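Local coordinates for BF1531-like N-terminal domain-containing protein (Bacteroides fragilis, PDB 3SLR), which is of unknown function but binds magnesium in a phosphatase-like domain and is probably a hydrolase acting on ester bonds, at residues Q34-A37 against T38-G42; L198-D201 against A202-I205; R209-D212 against I213-A216; E365-Y368 against T369-L372. All coordinates share one frame; numbering follows the deposited sequence.

Interaction 1: Q34-A37 against T38-G42; sequences QLLA and TAIKG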
loop_
_atom_site.group_PDB
_atom_site.type_symbol
_atom_site.label_atom_id
_atom_site.label_comp_id
_atom_site.label_asym_id
_atom_site.label_seq_id
_atom_site.Cartn_x
_atom_site.Cartn_y
_atom_site.Cartn_z
ATOM N N GLN A 34 -1.669 -17.148 -13.268
ATOM C CA GLN A 34 -3.117 -17.282 -13.471
ATOM C C GLN A 34 -3.961 -16.846 -12.273
ATOM O O GLN A 34 -4.977 -16.184 -12.453
ATOM C CB GLN A 34 -3.506 -18.695 -13.920
ATOM C CG GLN A 34 -2.861 -19.134 -15.223
ATOM C CD GLN A 34 -1.498 -19.790 -15.026
ATOM O OE1 GLN A 34 -0.944 -19.794 -13.921
ATOM N NE2 GLN A 34 -0.960 -20.369 -16.101
ATOM N N LEU A 35 -3.546 -17.201 -11.057
ATOM C CA LEU A 35 -4.300 -16.787 -9.883
ATOM C C LEU A 35 -4.123 -15.299 -9.616
ATOM O O LEU A 35 -5.061 -14.612 -9.211
ATOM C CB LEU A 35 -3.898 -17.603 -8.657
ATOM C CG LEU A 35 -4.183 -19.098 -8.752
ATOM C CD1 LEU A 35 -3.971 -19.751 -7.390
ATOM C CD2 LEU A 35 -5.591 -19.340 -9.249
ATOM N N LEU A 36 -2.914 -14.797 -9.842
ATOM C CA LEU A 36 -2.655 -13.371 -9.659
ATOM C C LEU A 36 -3.502 -12.551 -10.635
ATOM O O LEU A 36 -4.032 -11.496 -10.282
ATOM C CB LEU A 36 -1.167 -13.059 -9.842
ATOM C CG LEU A 36 -0.707 -11.604 -9.683
ATOM C CD1 LEU A 36 -1.065 -11.051 -8.312
ATOM C CD2 LEU A 36 0.790 -11.491 -9.944
ATOM N N ALA A 37 -3.647 -13.050 -11.857
ATOM C CA ALA A 37 -4.518 -12.396 -12.844
ATOM C C ALA A 37 -5.958 -12.300 -12.351
ATOM O O ALA A 37 -6.582 -11.231 -12.408
ATOM C CB ALA A 37 -4.460 -13.125 -14.177
ATOM N N THR A 38 -6.485 -13.420 -11.866
ATOM C CA THR A 38 -7.835 -13.447 -11.321
ATOM C C THR A 38 -7.975 -12.464 -10.164
ATOM O O THR A 38 -8.924 -11.680 -10.105
ATOM C CB THR A 38 -8.207 -14.856 -10.852
ATOM O OG1 THR A 38 -8.254 -15.732 -11.982
ATOM C CG2 THR A 38 -9.570 -14.849 -10.183
ATOM N N ALA A 39 -7.011 -12.497 -9.248
ATOM C CA ALA A 39 -7.030 -11.609 -8.091
ATOM C C ALA A 39 -7.011 -10.141 -8.488
ATOM O O ALA A 39 -7.783 -9.344 -7.970
ATOM C CB ALA A 39 -5.866 -11.926 -7.159
ATOM N N ILE A 40 -6.128 -9.773 -9.407
ATOM C CA ILE A 40 -6.086 -8.387 -9.886
ATOM C C ILE A 40 -7.394 -7.952 -10.555
ATOM O O ILE A 40 -7.897 -6.842 -10.322
ATOM C CB ILE A 40 -4.913 -8.160 -10.860
ATOM C CG1 ILE A 40 -3.601 -8.171 -10.071
ATOM C CG2 ILE A 40 -5.092 -6.833 -11.618
ATOM C CD1 ILE A 40 -2.351 -8.218 -10.920
ATOM N N LYS A 41 -7.943 -8.827 -11.390
ATOM C CA LYS A 41 -9.167 -8.507 -12.112
ATOM C C LYS A 41 -10.336 -8.319 -11.136
ATOM O O LYS A 41 -11.070 -7.332 -11.212
ATOM C CB LYS A 41 -9.465 -9.595 -13.147
ATOM C CG LYS A 41 -10.714 -9.327 -13.979
ATOM C CD LYS A 41 -10.803 -10.324 -15.134
ATOM C CE LYS A 41 -12.003 -10.029 -16.020
ATOM N NZ LYS A 41 -13.263 -10.048 -15.229
ATOM N N GLY A 42 -10.487 -9.257 -10.207
ATOM C CA GLY A 42 -11.527 -9.171 -9.197
ATOM C C GLY A 42 -11.369 -7.978 -8.259
ATOM O O GLY A 42 -12.346 -7.314 -7.915
#

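Interaction 2: L198-D201 against A202-I205; sequences LSLD and ALPI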
loop_
_atom_site.group_PDB
_atom_site.type_symbol
_atom_site.label_atom_id
_atom_site.label_comp_id
_atom_site.label_asym_id
_atom_site.label_seq_id
_atom_site.Cartn_x
_atom_site.Cartn_y
_atom_site.Cartn_z
ATOM N N LEU A 198 3.372 -16.980 -5.025
ATOM C CA LEU A 198 2.705 -16.314 -3.907
ATOM C C LEU A 198 1.728 -17.262 -3.220
ATOM O O LEU A 198 1.014 -18.010 -3.880
ATOM C CB LEU A 198 1.948 -15.072 -4.390
ATOM C CG LEU A 198 2.803 -13.922 -4.933
ATOM C CD1 LEU A 198 1.929 -12.889 -5.649
ATOM C CD2 LEU A 198 3.594 -13.273 -3.815
ATOM N N SER A 199 1.687 -17.222 -1.892
ATOM C CA SER A 199 0.751 -18.059 -1.146
ATOM C C SER A 199 -0.686 -17.566 -1.323
ATOM O O SER A 199 -0.929 -16.424 -1.717
ATOM C CB SER A 199 1.114 -18.081 0.339
ATOM O OG SER A 199 0.873 -16.803 0.906
ATOM N N LEU A 200 -1.641 -18.433 -1.011
ATOM C CA LEU A 200 -3.054 -18.109 -1.162
ATOM C C LEU A 200 -3.423 -16.857 -0.383
ATOM O O LEU A 200 -4.236 -16.042 -0.840
ATOM C CB LEU A 200 -3.923 -19.284 -0.704
ATOM C CG LEU A 200 -5.440 -19.092 -0.791
ATOM C CD1 LEU A 200 -5.855 -18.708 -2.198
ATOM C CD2 LEU A 200 -6.168 -20.358 -0.345
ATOM N N ASP A 201 -2.826 -16.699 0.794
ATOM C CA ASP A 201 -3.165 -15.571 1.648
ATOM C C ASP A 201 -2.404 -14.309 1.263
ATOM O O ASP A 201 -2.808 -13.203 1.616
ATOM C CB ASP A 201 -2.959 -15.934 3.113
ATOM C CG ASP A 201 -3.952 -16.972 3.588
ATOM O OD1 ASP A 201 -5.162 -16.807 3.313
ATOM O OD2 ASP A 201 -3.525 -17.962 4.215
ATOM N N ALA A 202 -1.321 -14.476 0.516
ATOM C CA ALA A 202 -0.564 -13.337 0.017
ATOM C C ALA A 202 -1.215 -12.728 -1.215
ATOM O O ALA A 202 -1.078 -11.529 -1.464
ATOM C CB ALA A 202 0.861 -13.741 -0.298
ATOM N N LEU A 203 -1.904 -13.555 -1.995
ATOM C CA LEU A 203 -2.476 -13.102 -3.264
ATOM C C LEU A 203 -3.355 -11.847 -3.154
ATOM O O LEU A 203 -3.152 -10.894 -3.901
ATOM C CB LEU A 203 -3.222 -14.235 -3.985
ATOM C CG LEU A 203 -2.383 -15.240 -4.776
ATOM C CD1 LEU A 203 -3.195 -16.500 -5.044
ATOM C CD2 LEU A 203 -1.884 -14.624 -6.084
ATOM N N PRO A 204 -4.317 -11.827 -2.213
ATOM C CA PRO A 204 -5.174 -10.637 -2.091
ATOM C C PRO A 204 -4.425 -9.409 -1.586
ATOM O O PRO A 204 -4.862 -8.289 -1.838
ATOM C CB PRO A 204 -6.216 -11.042 -1.045
ATOM C CG PRO A 204 -6.064 -12.489 -0.838
ATOM C CD PRO A 204 -4.711 -12.901 -1.288
ATOM N N ILE A 205 -3.335 -9.607 -0.845
ATOM C CA ILE A 205 -2.520 -8.479 -0.427
ATOM C C ILE A 205 -1.882 -7.817 -1.639
ATOM O O ILE A 205 -1.923 -6.602 -1.785
ATOM C CB ILE A 205 -1.413 -8.896 0.565
ATOM C CG1 ILE A 205 -2.046 -9.366 1.881
ATOM C CG2 ILE A 205 -0.454 -7.741 0.782
ATOM C CD1 ILE A 205 -1.069 -10.064 2.841
#

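Interaction 3: R209-D212 against I213-A216; sequences RTID and IIAA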
loop_
_atom_site.group_PDB
_atom_site.type_symbol
_atom_site.label_atom_id
_atom_site.label_comp_id
_atom_site.label_asym_id
_atom_site.label_seq_id
_atom_site.Cartn_x
_atom_site.Cartn_y
_atom_site.Cartn_z
ATOM N N ARG A 209 -2.726 -4.026 -3.302
ATOM C CA ARG A 209 -1.646 -3.052 -3.465
ATOM C C ARG A 209 -1.400 -2.676 -4.925
ATOM O O ARG A 209 -0.891 -1.588 -5.218
ATOM C CB ARG A 209 -0.353 -3.585 -2.836
ATOM C CG ARG A 209 -0.398 -3.661 -1.302
ATOM C CD ARG A 209 -0.379 -2.279 -0.666
ATOM N NE ARG A 209 0.829 -1.549 -1.042
ATOM C CZ ARG A 209 1.872 -1.337 -0.243
ATOM N NH1 ARG A 209 1.865 -1.775 1.018
ATOM N NH2 ARG A 209 2.926 -0.669 -0.706
ATOM N N THR A 210 -1.744 -3.579 -5.843
ATOM C CA THR A 210 -1.607 -3.295 -7.270
ATOM C C THR A 210 -2.733 -2.368 -7.709
ATOM O O THR A 210 -2.505 -1.374 -8.395
ATOM C CB THR A 210 -1.630 -4.590 -8.090
ATOM O OG1 THR A 210 -0.575 -5.435 -7.624
ATOM C CG2 THR A 210 -1.433 -4.315 -9.573
ATOM N N ILE A 211 -3.944 -2.694 -7.292
ATOM C CA ILE A 211 -5.088 -1.863 -7.654
ATOM C C ILE A 211 -5.010 -0.488 -6.977
ATOM O O ILE A 211 -5.465 0.500 -7.555
ATOM C CB ILE A 211 -6.441 -2.562 -7.384
ATOM C CG1 ILE A 211 -6.612 -3.800 -8.285
ATOM C CG2 ILE A 211 -7.612 -1.579 -7.589
ATOM C CD1 ILE A 211 -6.516 -3.529 -9.809
ATOM N N ASP A 212 -4.412 -0.406 -5.781
ATOM C CA ASP A 212 -4.262 0.890 -5.115
ATOM C C ASP A 212 -3.543 1.850 -6.058
ATOM O O ASP A 212 -3.863 3.040 -6.117
ATOM C CB ASP A 212 -3.423 0.800 -3.822
ATOM C CG ASP A 212 -4.118 0.052 -2.688
ATOM O OD1 ASP A 212 -5.364 -0.069 -2.684
ATOM O OD2 ASP A 212 -3.392 -0.416 -1.777
ATOM N N ILE A 213 -2.548 1.332 -6.777
ATOM C CA ILE A 213 -1.738 2.173 -7.658
ATOM C C ILE A 213 -2.564 2.604 -8.870
ATOM O O ILE A 213 -2.611 3.779 -9.208
ATOM C CB ILE A 213 -0.454 1.454 -8.124
ATOM C CG1 ILE A 213 0.498 1.268 -6.930
ATOM C CG2 ILE A 213 0.238 2.259 -9.221
ATOM C CD1 ILE A 213 1.656 0.259 -7.192
ATOM N N ILE A 214 -3.201 1.642 -9.521
ATOM C CA ILE A 214 -4.063 1.948 -10.656
ATOM C C ILE A 214 -5.124 2.987 -10.288
ATOM O O ILE A 214 -5.290 3.980 -10.995
ATOM C CB ILE A 214 -4.700 0.671 -11.209
ATOM C CG1 ILE A 214 -3.607 -0.211 -11.808
ATOM C CG2 ILE A 214 -5.782 1.010 -12.238
ATOM C CD1 ILE A 214 -4.107 -1.470 -12.463
ATOM N N ALA A 215 -5.818 2.775 -9.172
ATOM C CA ALA A 215 -6.833 3.723 -8.726
ATOM C C ALA A 215 -6.264 5.130 -8.527
ATOM O O ALA A 215 -6.877 6.116 -8.953
ATOM C CB ALA A 215 -7.523 3.227 -7.454
ATOM N N ALA A 216 -5.104 5.227 -7.877
ATOM C CA ALA A 216 -4.480 6.522 -7.628
ATOM C C ALA A 216 -4.170 7.235 -8.935
ATOM O O ALA A 216 -4.434 8.426 -9.078
ATOM C CB ALA A 216 -3.196 6.364 -6.790
#

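Interaction 4: E365-Y368 against T369-L372; sequences EYLY and TLNL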
loop_
_atom_site.group_PDB
_atom_site.type_symbol
_atom_site.label_atom_id
_atom_site.label_comp_id
_atom_site.label_asym_id
_atom_site.label_seq_id
_atom_site.Cartn_x
_atom_site.Cartn_y
_atom_site.Cartn_z
ATOM N N GLU A 365 0.740 -0.898 13.067
ATOM C CA GLU A 365 1.047 -2.066 12.246
ATOM C C GLU A 365 -0.192 -2.527 11.482
ATOM O O GLU A 365 -0.095 -2.969 10.336
ATOM C CB GLU A 365 1.616 -3.203 13.093
ATOM C CG GLU A 365 3.074 -2.990 13.544
ATOM C CD GLU A 365 4.080 -3.184 12.405
ATOM O OE1 GLU A 365 3.733 -3.813 11.375
ATOM O OE2 GLU A 365 5.218 -2.691 12.532
ATOM N N TYR A 366 -1.360 -2.410 12.109
ATOM C CA TYR A 366 -2.608 -2.721 11.419
ATOM C C TYR A 366 -2.867 -1.756 10.250
ATOM O O TYR A 366 -3.180 -2.185 9.144
ATOM C CB TYR A 366 -3.801 -2.724 12.382
ATOM C CG TYR A 366 -5.113 -2.718 11.647
ATOM C CD1 TYR A 366 -5.555 -3.850 10.978
ATOM C CD2 TYR A 366 -5.898 -1.566 11.596
ATOM C CE1 TYR A 366 -6.762 -3.850 10.273
ATOM C CE2 TYR A 366 -7.099 -1.561 10.904
ATOM C CZ TYR A 366 -7.522 -2.702 10.252
ATOM O OH TYR A 366 -8.719 -2.677 9.561
ATOM N N LEU A 367 -2.719 -0.458 10.495
ATOM C CA LEU A 367 -2.917 0.531 9.443
ATOM C C LEU A 367 -1.964 0.290 8.270
ATOM O O LEU A 367 -2.320 0.507 7.108
ATOM C CB LEU A 367 -2.776 1.949 9.987
ATOM C CG LEU A 367 -3.852 2.361 10.992
ATOM C CD1 LEU A 367 -3.499 3.702 11.628
ATOM C CD2 LEU A 367 -5.245 2.419 10.325
ATOM N N TYR A 368 -0.764 -0.191 8.570
ATOM C CA TYR A 368 0.181 -0.529 7.513
ATOM C C TYR A 368 -0.378 -1.563 6.535
ATOM O O TYR A 368 -0.016 -1.539 5.362
ATOM C CB TYR A 368 1.502 -1.053 8.091
ATOM C CG TYR A 368 2.381 -0.052 8.810
ATOM C CD1 TYR A 368 2.215 1.321 8.662
ATOM C CD2 TYR A 368 3.428 -0.502 9.627
ATOM C CE1 TYR A 368 3.052 2.229 9.347
ATOM C CE2 TYR A 368 4.258 0.387 10.293
ATOM C CZ TYR A 368 4.076 1.749 10.141
ATOM O OH TYR A 368 4.914 2.624 10.820
ATOM N N THR A 369 -1.233 -2.475 7.012
ATOM C CA THR A 369 -1.778 -3.543 6.165
ATOM C C THR A 369 -2.817 -3.044 5.170
ATOM O O THR A 369 -3.166 -3.754 4.225
ATOM C CB THR A 369 -2.449 -4.686 6.993
ATOM O OG1 THR A 369 -3.699 -4.234 7.517
ATOM C CG2 THR A 369 -1.553 -5.163 8.155
ATOM N N LEU A 370 -3.313 -1.832 5.384
ATOM C CA LEU A 370 -4.382 -1.277 4.559
ATOM C C LEU A 370 -3.906 -0.354 3.422
ATOM O O LEU A 370 -4.670 -0.073 2.487
ATOM C CB LEU A 370 -5.367 -0.518 5.454
ATOM C CG LEU A 370 -5.959 -1.301 6.630
ATOM C CD1 LEU A 370 -6.909 -0.413 7.441
ATOM C CD2 LEU A 370 -6.667 -2.549 6.156
ATOM N N ASN A 371 -2.669 0.128 3.511
ATOM C CA ASN A 371 -2.113 1.060 2.520
ATOM C C ASN A 371 -3.108 2.159 2.154
ATOM O O ASN A 371 -3.508 2.291 1.005
ATOM C CB ASN A 371 -1.696 0.305 1.257
ATOM C CG ASN A 371 -0.815 1.142 0.343
ATOM O OD1 ASN A 371 0.128 1.785 0.795
ATOM N ND2 ASN A 371 -1.131 1.140 -0.953
ATOM N N LEU A 372 -3.503 2.954 3.138
ATOM C CA LEU A 372 -4.621 3.876 2.961
ATOM C C LEU A 372 -4.309 5.059 2.047
ATOM O O LEU A 372 -5.216 5.650 1.444
ATOM C CB LEU A 372 -5.059 4.416 4.328
ATOM C CG LEU A 372 -5.662 3.388 5.291
ATOM C CD1 LEU A 372 -5.600 3.889 6.730
ATOM C CD2 LEU A 372 -7.072 3.045 4.907
HETATM O O HOH W 1 -1.933 2.817 5.536
#

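Interaction 1: Q34-A37 against T38-G42
Leu-36 and Ile-40 lie one helical turn apart on the buried side of the helix, and their side chains meet with CG of Leu-36 4.0 Å from CD1 of Ile-40. The two side chains run at an angle to each other rather than alongside. In Leu-36 the CG branch stands anti to the backbone N (chi1 -180°), whereas the CG1 arm of Ile-40 swings back beside its own backbone N. That arm therefore passes over the preceding turn, and CG1 of Ile-40 comes to 3.4 Å from O of Leu-36, the same carbonyl that accepts the Ile-40 N-H at 2.9 Å between N and O. The neighbouring rungs are regular: Ala-39 N to Leu-35 O and Lys-41 N to Ala-37 O each measure 2.9 Å. This turn belongs to helix 34-46, the crossover of a beta-alpha-beta unit that joins the adjacent parallel strands 22-29 and 50-55. Ala-37 and Ile-40 rest on Leu-53 of the second strand, while Leu-36 and Ile-40 also meet helix 203-217 through Leu-203 and Ile-211.

Away from this packed side contact is looser. Between N of Thr-38 and O of Gln-34 the bond lengthens to 3.2 Å, and OG1 of Thr-38 lies 3.3 Å from the same O of Gln-34, at best a weak bond; helix 6-12 partly covers this threonine through Phe-6 and Lys-10. The solvent side is marked by Gln-34, whose side chain turns from the following turn into an exposed position, and by Lys-41, which carries its chain outward from CB, itself 3.4 Å from O of Ala-37.

Interaction 2: L198-D201 against A202-I205
The carbonyl O of Ser-199 receives two backbone N-H groups, that of Leu-203 at 3.0 Å between N and O, nearly along the C=O axis, and that of Ala-202, whose bond is weak because its N-H...O angle is only 129°. A further link ties the same residues through a side chain: OG of Ser-199 stands between its own backbone N and carbonyl carbon (chi1 69°), which turns it inward so that it accepts the N-H of Ala-202, with N and OG 3.2 Å apart. OG also bonds to O of Phe-184, giving the hydroxyl a partner in helix 182-185. With both the hydroxyl and the carbonyl of one serine holding N-H groups three and four residues on, this is an ST motif, a common way for a chain to enter a helix, and here it leads into helix 203-217.

Around it the packing is mostly aliphatic. Leu-203 folds its CG back beside its backbone N, 3.6 Å from O of Ser-199, and its CD2 meets CD1 of Leu-198 at 4.2 Å. On the Leu-200 side, CD1 of Leu-203 approaches CD1 of that residue at 4.5 Å. The same two methyls of Leu-203 also meet helix 34-46, CD1 at Leu-35 and CD2 at Leu-36. Pro-204 has no N-H to offer the turn; its CD instead lies 3.2 Å from O of Leu-200 and 3.5 Å from O of Asp-201.

Interaction 3: R209-D212 against I213-A216
O of Ile-211 takes the N-H of Ala-215 in a short, nearly straight bond, 2.8 Å from N to O with an N-H...O angle of 174°. The acceptor one residue earlier is shared: O of Thr-210 receives Ile-214 N at 3.3 Å, in the carbonyl plane, and also a weak bond from Ile-213 N at 3.2 Å. The third rung, Ala-216 N to O of Asp-212, measures 3.1 Å, its donor tilted well away from the carbonyl plane. The polar ends of Thr-210 and Asp-212 have partners outside residues 209-216. OG1 of Thr-210 is hydrogen-bonded to O of Ile-206 and to the hydroxyl of Tyr-126. The carboxylate of Asp-212 is held at both oxygens, OD1 by a salt bridge to Arg-47 and OD2 by ND2 of Asn-371, which would fix its rotation.

Apolar contact along the turn is modest. CD1 of Ile-211 meets CD1 of Ile-214 at 4.1 Å, two methyl ends of chains set aslant. Ile-213 directs CG1 back beside its own backbone N (chi1 -68°), bringing it to 3.6 Å from O of Arg-209. Ile-213 and Ile-214 both lean on Ile-124, Ile-214 reaches Tyr-79 as well, and Ile-211 faces Ile-40 of helix 34-46. A helix laid in this way against parallel strands 79-83 and 122-126 is characteristic of the layered alpha/beta fold of the SGNH hydrolase clan, to which the FkbH N-terminal domain is assigned.

Interaction 4: E365-Y368 against T369-L372
Tyr-366 and Leu-370 meet one turn apart, the leucine over one face of the phenol ring. From CB the tyrosine sets CG anti to its backbone N (chi1 167°), which carries the ring forward along the chain. On one flank CD1 lies 3.9 Å from OG1 of Thr-369; on the other, CE2 comes to 3.7 Å from CD1 of Leu-370. CZ has that same methyl as its neighbour, and at the tip OH lies 3.6 Å from CD1 of Leu-370, while making a weak hydrogen bond to N of Glu-355.

The carbonyl of this tyrosine is gripped twice by Thr-369. OG1 donates to O of Tyr-366 at 2.7 Å, in the carbonyl plane, whereas N of Thr-369 reaches it from above that plane at 2.9 Å. The next bond, Leu-370 N to O of Leu-367 at 3.1 Å, again joins residues three apart and comes from above the carbonyl plane; two such bonds in succession are consistent with a local tightening toward 3-10 geometry.

Asn-371 then leaves helical geometry with a positive phi of 44°. A water bridges O of Leu-367 and N of Leu-372, and CD2 of Leu-367 packs on CD1 of Leu-372 at 3.9 Å. Positive phi, that apolar pair and a water in place of the direct six-to-one bond resemble a Schellman motif without completing it. The turn following helix 363-368 lies against the magnesium-binding phosphatase domain, where Leu-367 packs on Phe-261, Trp-264 and Leu-334.

How the interactions relate
The four contacts follow one another along the chain. Interactions 1, 2 and 3 belong to the FkbH N-terminal domain: interaction 1 lies on helix 34-46, interaction 2 covers the loop leading into helix 203-217 and its first residues, and interaction 3 its later turns, with the centres of the last two about 16 Å apart. The two helices pack side by side over several turns. Interaction 4, after the phosphatase sheet, has its centre about 22 Å from that of interaction 1, yet joins interaction 3 directly through a probable hydrogen bond between Asn-371 and the Asp-212 carboxylate. The C-terminal turn thus links the helix layer of the first domain to the magnesium-binding domain.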